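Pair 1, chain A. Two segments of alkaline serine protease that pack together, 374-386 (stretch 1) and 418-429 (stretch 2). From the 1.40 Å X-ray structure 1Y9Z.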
# COMPACT_ATOMS: atom_id res chain seq x y z
N HIS A 374 -6.32 3.70 -2.12
CA HIS A 374 -6.17 5.09 -1.70
C HIS A 374 -7.01 5.92 -2.66
O HIS A 374 -7.73 6.83 -2.26
CB HIS A 374 -4.71 5.57 -1.78
CG HIS A 374 -3.86 5.13 -0.63
ND1 HIS A 374 -3.14 3.95 -0.63
CD2 HIS A 374 -3.59 5.72 0.56
CE1 HIS A 374 -2.47 3.83 0.50
NE2 HIS A 374 -2.72 4.90 1.24
N VAL A 375 -6.91 5.60 -3.95
CA VAL A 375 -7.65 6.31 -4.98
C VAL A 375 -9.16 6.08 -4.91
O VAL A 375 -9.94 7.03 -4.97
CB VAL A 375 -7.12 5.94 -6.39
CG1 VAL A 375 -7.99 6.57 -7.47
CG2 VAL A 375 -5.68 6.42 -6.54
N SER A 376 -9.57 4.82 -4.78
CA SER A 376 -11.00 4.53 -4.71
C SER A 376 -11.59 5.00 -3.39
O SER A 376 -12.76 5.40 -3.34
CB SER A 376 -11.25 3.03 -4.92
OG SER A 376 -10.60 2.24 -3.95
N GLY A 377 -10.80 4.95 -2.32
CA GLY A 377 -11.28 5.42 -1.03
C GLY A 377 -11.52 6.91 -1.11
O GLY A 377 -12.57 7.40 -0.68
N VAL A 378 -10.56 7.64 -1.67
CA VAL A 378 -10.69 9.09 -1.81
C VAL A 378 -11.82 9.44 -2.77
O VAL A 378 -12.55 10.40 -2.55
CB VAL A 378 -9.37 9.73 -2.31
CG1 VAL A 378 -9.62 11.16 -2.78
CG2 VAL A 378 -8.34 9.73 -1.19
N ALA A 379 -11.96 8.66 -3.84
CA ALA A 379 -13.02 8.92 -4.81
C ALA A 379 -14.37 8.85 -4.12
O ALA A 379 -15.24 9.69 -4.34
CB ALA A 379 -12.95 7.89 -5.94
N THR A 380 -14.55 7.83 -3.28
CA THR A 380 -15.79 7.64 -2.56
C THR A 380 -16.02 8.79 -1.58
O THR A 380 -17.13 9.33 -1.48
CB THR A 380 -15.77 6.30 -1.79
OG1 THR A 380 -15.51 5.23 -2.70
CG2 THR A 380 -17.11 6.05 -1.11
N LEU A 381 -14.97 9.17 -0.86
CA LEU A 381 -15.04 10.26 0.12
C LEU A 381 -15.44 11.57 -0.55
O LEU A 381 -16.36 12.26 -0.09
CB LEU A 381 -13.69 10.42 0.82
CG LEU A 381 -13.53 11.61 1.77
CD1 LEU A 381 -14.57 11.56 2.88
CD2 LEU A 381 -12.12 11.58 2.35
N VAL A 382 -14.76 11.92 -1.63
CA VAL A 382 -15.04 13.14 -2.35
C VAL A 382 -16.45 13.12 -2.94
O VAL A 382 -17.19 14.10 -2.86
CB VAL A 382 -14.02 13.36 -3.49
CG1 VAL A 382 -14.44 14.53 -4.36
CG2 VAL A 382 -12.64 13.62 -2.89
N TRP A 383 -16.83 11.98 -3.51
CA TRP A 383 -18.15 11.83 -4.11
C TRP A 383 -19.27 12.00 -3.08
O TRP A 383 -20.35 12.47 -3.42
CB TRP A 383 -18.27 10.46 -4.77
CG TRP A 383 -19.29 10.36 -5.86
CD1 TRP A 383 -20.21 11.30 -6.23
CD2 TRP A 383 -19.49 9.25 -6.74
NE1 TRP A 383 -20.97 10.85 -7.28
CE2 TRP A 383 -20.55 9.59 -7.62
CE3 TRP A 383 -18.87 7.99 -6.87
CZ2 TRP A 383 -21.00 8.72 -8.61
CZ3 TRP A 383 -19.33 7.13 -7.86
CH2 TRP A 383 -20.39 7.49 -8.72
N SER A 384 -19.01 11.63 -1.83
CA SER A 384 -20.04 11.74 -0.79
C SER A 384 -20.46 13.19 -0.55
O SER A 384 -21.56 13.44 -0.05
CB SER A 384 -19.56 11.12 0.52
OG SER A 384 -18.59 11.91 1.18
N TYR A 385 -19.60 14.14 -0.90
CA TYR A 385 -19.92 15.56 -0.73
C TYR A 385 -20.82 16.03 -1.87
O TYR A 385 -21.52 17.04 -1.74
CB TYR A 385 -18.66 16.42 -0.72
CG TYR A 385 -17.87 16.43 0.58
CD1 TYR A 385 -16.94 15.43 0.86
CD2 TYR A 385 -18.02 17.46 1.50
CE1 TYR A 385 -16.17 15.46 2.02
CE2 TYR A 385 -17.26 17.51 2.67
CZ TYR A 385 -16.34 16.51 2.92
OH TYR A 385 -15.57 16.57 4.07
N HIS A 386 -20.79 15.31 -2.98
CA HIS A 386 -21.58 15.67 -4.15
C HIS A 386 -22.12 14.44 -4.87
O HIS A 386 -21.74 14.15 -6.00
CB HIS A 386 -20.73 16.49 -5.12
CG HIS A 386 -20.27 17.80 -4.56
ND1 HIS A 386 -21.13 18.87 -4.37
CD2 HIS A 386 -19.06 18.21 -4.12
CE1 HIS A 386 -20.46 19.87 -3.84
NE2 HIS A 386 -19.20 19.50 -3.68
N MET A 418 -0.43 12.68 -8.30
CA MET A 418 -0.94 12.20 -7.02
C MET A 418 -2.35 12.69 -6.76
O MET A 418 -2.64 13.88 -6.86
CB MET A 418 -0.02 12.68 -5.90
CG MET A 418 -0.35 12.08 -4.55
SD MET A 418 -0.02 10.31 -4.51
CE MET A 418 0.88 10.16 -2.98
N ILE A 419 -3.24 11.76 -6.41
CA ILE A 419 -4.63 12.12 -6.12
C ILE A 419 -4.65 13.12 -4.97
O ILE A 419 -3.86 13.03 -4.03
CB ILE A 419 -5.45 10.85 -5.77
CG1 ILE A 419 -6.94 11.22 -5.67
CG2 ILE A 419 -4.93 10.22 -4.48
CD1 ILE A 419 -7.86 10.02 -5.69
N ASN A 420 -5.56 14.09 -5.06
CA ASN A 420 -5.69 15.14 -4.05
C ASN A 420 -7.15 15.30 -3.66
O ASN A 420 -7.93 15.94 -4.37
CB ASN A 420 -5.16 16.46 -4.62
CG ASN A 420 -5.04 17.55 -3.58
OD1 ASN A 420 -5.93 17.72 -2.75
ND2 ASN A 420 -3.95 18.30 -3.63
N ALA A 421 -7.53 14.72 -2.52
CA ALA A 421 -8.90 14.77 -2.04
C ALA A 421 -9.44 16.19 -1.83
O ALA A 421 -10.54 16.51 -2.28
CB ALA A 421 -9.03 13.98 -0.75
N VAL A 422 -8.66 17.02 -1.16
CA VAL A 422 -9.07 18.39 -0.88
C VAL A 422 -9.36 19.18 -2.16
O VAL A 422 -10.40 19.81 -2.28
CB VAL A 422 -7.99 19.14 -0.06
CG1 VAL A 422 -8.44 20.57 0.21
CG2 VAL A 422 -7.73 18.41 1.24
N ALA A 423 -8.42 19.13 -3.10
CA ALA A 423 -8.58 19.84 -4.36
C ALA A 423 -9.75 19.30 -5.18
O ALA A 423 -10.48 20.07 -5.81
CB ALA A 423 -7.29 19.77 -5.17
N ALA A 424 -9.92 17.99 -5.18
CA ALA A 424 -11.01 17.37 -5.92
C ALA A 424 -12.36 17.83 -5.37
O ALA A 424 -13.28 18.11 -6.12
CB ALA A 424 -10.90 15.85 -5.83
N LYS A 425 -12.45 17.91 -4.04
CA LYS A 425 -13.68 18.35 -3.40
C LYS A 425 -13.99 19.80 -3.78
O LYS A 425 -15.11 20.13 -4.14
CB LYS A 425 -13.56 18.25 -1.88
CG LYS A 425 -14.71 18.90 -1.12
CD LYS A 425 -14.43 18.96 0.37
CE LYS A 425 -15.51 19.75 1.10
NZ LYS A 425 -15.60 21.16 0.63
N ALA A 426 -12.97 20.65 -3.68
CA ALA A 426 -13.13 22.07 -4.01
C ALA A 426 -13.60 22.24 -5.45
O ALA A 426 -14.38 23.14 -5.76
CB ALA A 426 -11.81 22.80 -3.80
N TYR A 427 -13.11 21.36 -6.33
CA TYR A 427 -13.47 21.38 -7.74
C TYR A 427 -14.97 21.16 -7.89
O TYR A 427 -15.67 21.96 -8.52
CB TYR A 427 -12.71 20.26 -8.46
CG TYR A 427 -12.84 20.24 -9.97
CD1 TYR A 427 -12.03 21.05 -10.77
CD2 TYR A 427 -13.73 19.37 -10.60
CE1 TYR A 427 -12.11 20.99 -12.16
CE2 TYR A 427 -13.81 19.30 -11.99
CZ TYR A 427 -12.99 20.11 -12.76
OH TYR A 427 -13.05 20.03 -14.13
N LEU A 428 -15.46 20.08 -7.29
CA LEU A 428 -16.88 19.75 -7.35
C LEU A 428 -17.74 20.73 -6.57
O LEU A 428 -18.94 20.85 -6.82
CB LEU A 428 -17.10 18.32 -6.84
CG LEU A 428 -16.47 17.22 -7.71
CD1 LEU A 428 -16.66 15.87 -7.05
CD2 LEU A 428 -17.10 17.24 -9.10
N ASP A 429 -17.13 21.44 -5.62
CA ASP A 429 -17.85 22.43 -4.83
C ASP A 429 -18.36 23.54 -5.74
O ASP A 429 -19.39 24.16 -5.46
CB ASP A 429 -16.93 23.03 -3.76
CG ASP A 429 -16.87 22.19 -2.50
OD1 ASP A 429 -16.02 22.48 -1.63
OD2 ASP A 429 -17.67 21.24 -2.37

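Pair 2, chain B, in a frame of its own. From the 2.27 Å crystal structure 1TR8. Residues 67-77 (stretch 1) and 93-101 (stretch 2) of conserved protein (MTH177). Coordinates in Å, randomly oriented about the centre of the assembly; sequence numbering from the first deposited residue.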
# COMPACT_ATOMS: atom_id res chain seq x y z
N ASP B 67 25.10 -21.70 6.21
CA ASP B 67 26.13 -21.78 7.24
C ASP B 67 25.79 -20.90 8.44
O ASP B 67 26.07 -21.27 9.57
CB ASP B 67 27.50 -21.45 6.66
CG ASP B 67 27.96 -22.48 5.64
OD1 ASP B 67 27.28 -23.52 5.51
OD2 ASP B 67 28.98 -22.33 4.93
N ASP B 68 25.11 -19.78 8.22
CA ASP B 68 24.67 -18.96 9.34
C ASP B 68 23.53 -19.59 10.10
O ASP B 68 23.52 -19.55 11.32
CB ASP B 68 24.23 -17.60 8.83
CG ASP B 68 25.37 -16.78 8.29
OD1 ASP B 68 26.51 -17.30 8.22
OD2 ASP B 68 25.22 -15.61 7.91
N ILE B 69 22.57 -20.16 9.39
CA ILE B 69 21.48 -20.91 10.04
C ILE B 69 22.06 -22.04 10.88
O ILE B 69 21.72 -22.17 12.04
CB ILE B 69 20.49 -21.47 9.00
CG1 ILE B 69 19.82 -20.32 8.27
CG2 ILE B 69 19.42 -22.34 9.67
CD1 ILE B 69 19.02 -20.76 7.07
N GLU B 70 22.96 -22.82 10.29
CA GLU B 70 23.64 -23.93 10.97
C GLU B 70 24.35 -23.48 12.25
O GLU B 70 24.18 -24.08 13.30
CB GLU B 70 24.66 -24.58 10.04
CG GLU B 70 24.03 -25.51 9.02
CD GLU B 70 25.01 -25.97 7.96
OE1 GLU B 70 26.25 -25.94 8.20
OE2 GLU B 70 24.53 -26.38 6.87
N LEU B 71 25.11 -22.40 12.14
CA LEU B 71 25.87 -21.85 13.28
C LEU B 71 24.96 -21.47 14.44
O LEU B 71 25.20 -21.82 15.60
CB LEU B 71 26.68 -20.64 12.83
CG LEU B 71 27.89 -20.24 13.68
CD1 LEU B 71 28.97 -19.67 12.80
CD2 LEU B 71 27.53 -19.24 14.74
N VAL B 72 23.86 -20.80 14.11
CA VAL B 72 22.91 -20.38 15.13
C VAL B 72 22.21 -21.58 15.79
O VAL B 72 22.02 -21.61 17.00
CB VAL B 72 21.84 -19.41 14.56
CG1 VAL B 72 20.84 -19.02 15.63
CG2 VAL B 72 22.49 -18.17 13.98
N MSE B 73 21.84 -22.57 14.99
CA MSE B 73 21.21 -23.78 15.52
C MSE B 73 22.15 -24.51 16.48
O MSE B 73 21.74 -24.96 17.55
CB MSE B 73 20.87 -24.72 14.36
CG MSE B 73 19.79 -24.21 13.44
SE MSE B 73 19.45 -25.47 11.99
CE MSE B 73 20.98 -25.36 11.06
N ASN B 74 23.40 -24.68 16.07
CA ASN B 74 24.35 -25.50 16.81
C ASN B 74 24.84 -24.80 18.08
O ASN B 74 25.25 -25.44 19.03
CB ASN B 74 25.52 -25.93 15.91
CG ASN B 74 25.12 -27.05 14.92
OD1 ASN B 74 23.95 -27.43 14.82
ND2 ASN B 74 26.10 -27.58 14.20
N GLN B 75 24.78 -23.47 18.06
CA GLN B 75 25.25 -22.65 19.17
C GLN B 75 24.14 -22.40 20.18
O GLN B 75 24.41 -22.14 21.34
CB GLN B 75 25.73 -21.28 18.67
CG GLN B 75 27.23 -21.20 18.35
CD GLN B 75 28.09 -21.95 19.36
OE1 GLN B 75 28.13 -21.60 20.55
NE2 GLN B 75 28.78 -22.97 18.89
N THR B 76 22.89 -22.44 19.74
CA THR B 76 21.78 -22.20 20.66
C THR B 76 20.88 -23.41 20.86
O THR B 76 20.00 -23.38 21.71
CB THR B 76 20.96 -20.97 20.19
OG1 THR B 76 20.16 -21.30 19.05
CG2 THR B 76 21.87 -19.85 19.74
N GLY B 77 21.08 -24.46 20.06
CA GLY B 77 20.16 -25.60 20.05
C GLY B 77 18.78 -25.29 19.48
O GLY B 77 17.80 -25.99 19.76
N ASP B 93 22.22 -10.51 11.14
CA ASP B 93 23.25 -10.31 12.13
C ASP B 93 23.32 -11.51 13.05
O ASP B 93 22.36 -11.84 13.76
CB ASP B 93 22.99 -9.04 12.93
CG ASP B 93 24.15 -8.68 13.84
OD1 ASP B 93 24.62 -9.52 14.64
OD2 ASP B 93 24.65 -7.54 13.83
N LEU B 94 24.48 -12.15 13.03
CA LEU B 94 24.67 -13.44 13.69
C LEU B 94 24.78 -13.28 15.21
O LEU B 94 24.16 -14.00 15.96
CB LEU B 94 25.93 -14.10 13.12
CG LEU B 94 26.01 -15.61 13.24
CD1 LEU B 94 24.89 -16.33 12.49
CD2 LEU B 94 27.34 -16.05 12.68
N ALA B 95 25.59 -12.33 15.66
CA ALA B 95 25.72 -12.08 17.08
C ALA B 95 24.35 -11.93 17.73
O ALA B 95 24.06 -12.59 18.72
CB ALA B 95 26.55 -10.85 17.32
N GLU B 96 23.52 -11.05 17.17
CA GLU B 96 22.23 -10.74 17.76
C GLU B 96 21.26 -11.92 17.66
O GLU B 96 20.45 -12.13 18.55
CB GLU B 96 21.63 -9.52 17.08
CG GLU B 96 22.43 -8.26 17.30
CD GLU B 96 22.07 -7.16 16.33
OE1 GLU B 96 21.10 -7.34 15.54
OE2 GLU B 96 22.74 -6.11 16.38
N ALA B 97 21.31 -12.65 16.55
CA ALA B 97 20.47 -13.82 16.35
C ALA B 97 20.75 -14.81 17.47
O ALA B 97 19.82 -15.31 18.09
CB ALA B 97 20.76 -14.45 14.99
N ILE B 98 22.03 -15.01 17.77
CA ILE B 98 22.48 -15.91 18.85
C ILE B 98 21.99 -15.44 20.22
O ILE B 98 21.43 -16.23 21.00
CB ILE B 98 24.02 -16.08 18.80
CG1 ILE B 98 24.40 -17.04 17.66
CG2 ILE B 98 24.60 -16.59 20.11
CD1 ILE B 98 25.88 -17.07 17.34
N MSE B 99 22.17 -14.15 20.49
CA MSE B 99 21.78 -13.57 21.76
C MSE B 99 20.28 -13.67 21.98
O MSE B 99 19.85 -13.93 23.10
CB MSE B 99 22.27 -12.12 21.89
CG MSE B 99 23.78 -12.07 22.09
SE MSE B 99 24.54 -10.30 22.25
CE MSE B 99 24.33 -9.98 24.09
N ARG B 100 19.48 -13.55 20.93
CA ARG B 100 18.04 -13.58 21.14
C ARG B 100 17.49 -14.99 21.36
O ARG B 100 16.40 -15.15 21.86
CB ARG B 100 17.28 -12.78 20.06
CG ARG B 100 17.05 -13.46 18.74
CD ARG B 100 16.36 -12.56 17.70
NE ARG B 100 14.90 -12.52 17.85
CZ ARG B 100 14.19 -11.41 18.06
NH1 ARG B 100 14.79 -10.23 18.16
NH2 ARG B 100 12.87 -11.47 18.18
N LEU B 101 18.28 -16.02 21.08
CA LEU B 101 17.85 -17.41 21.22
C LEU B 101 18.60 -18.14 22.34
O LEU B 101 19.36 -17.52 23.10
CB LEU B 101 18.09 -18.13 19.89
CG LEU B 101 17.12 -17.83 18.74
CD1 LEU B 101 17.61 -18.50 17.47
CD2 LEU B 101 15.71 -18.29 19.08

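The two contacts differ most sharply in polarity: pair 1 ends in a hydrogen bond between its stretches, from His A386 NE2 to Asp A429 OD2 (2.7 Å), whereas pair 2 has no hydrogen bond across the contact and is held by apolar packing. The frame beneath is nonetheless the same. In each pair two helices run in roughly the same direction, crossing at -30° in pair 1 and -32° in pair 2, with axes 9.4 and 9.8 Å apart at closest approach, and 14 central residues superpose with an RMSD of 0.5 Å.

The common centre is a valine, Val A382 matching Val B72, pointing toward the other helix with chi1 in the t well. Val A382 sits as a knob among Ala A421, Ala A424, Lys A425 and Leu A428. These positions correspond to Leu B94, Ala B97, Ile B98 and Leu B101, all of which Val B72 touches. At the matched alanines the valine packs at similar range, Val A382 CG1 to Ala A424 CB at 4.1 Å and Val B72 CG2 to Ala B97 CB at 4.2 Å; the leucines beyond are reached at 3.7 Å (Val A382 CG1 to Leu A428 CD1) and 3.8 Å (Val B72 CG1 to Leu B101 CD1).

One turn earlier, the apolar bulk is distributed differently. Val A378 meets the small Ala A421, CG1 to CB at 3.5 Å, and also Ile A419, which precedes the helix, CG1 to CD1 at 3.6 Å. In pair 2 the matched positions are Asp B68 and Leu B94, and the leucine supplies the bulk: its CD1 lies 3.4 Å from Val B72 CG2, while its CD2 lies 3.8 Å from Leu B71 CD2. Leu A381, superposed on Leu B71, makes no contact with the opposing stretch.

A marked change of chemistry falls on Lys A425 and Ile B98, whose CA atoms coincide within 0.1 Å. The lysine lays its aliphatic chain over one face of the Tyr A385 ring, CD standing 3.9 Å from the ring centroid, and carries NZ onward to a salt bridge with Asp A429 OD1 (2.7 Å). Ile B98 instead extends CD1 to Leu B71 CD2 at 3.8 Å and to Gln B75 CB, at the position of Tyr A385, at 4.4 Å.

Both second helices start with a matched side-chain cap: Asn A420 OD1 accepts from Ala A423 N (2.9 Å), and Asp B93 OD1 from Glu B96 N (3.2 Å).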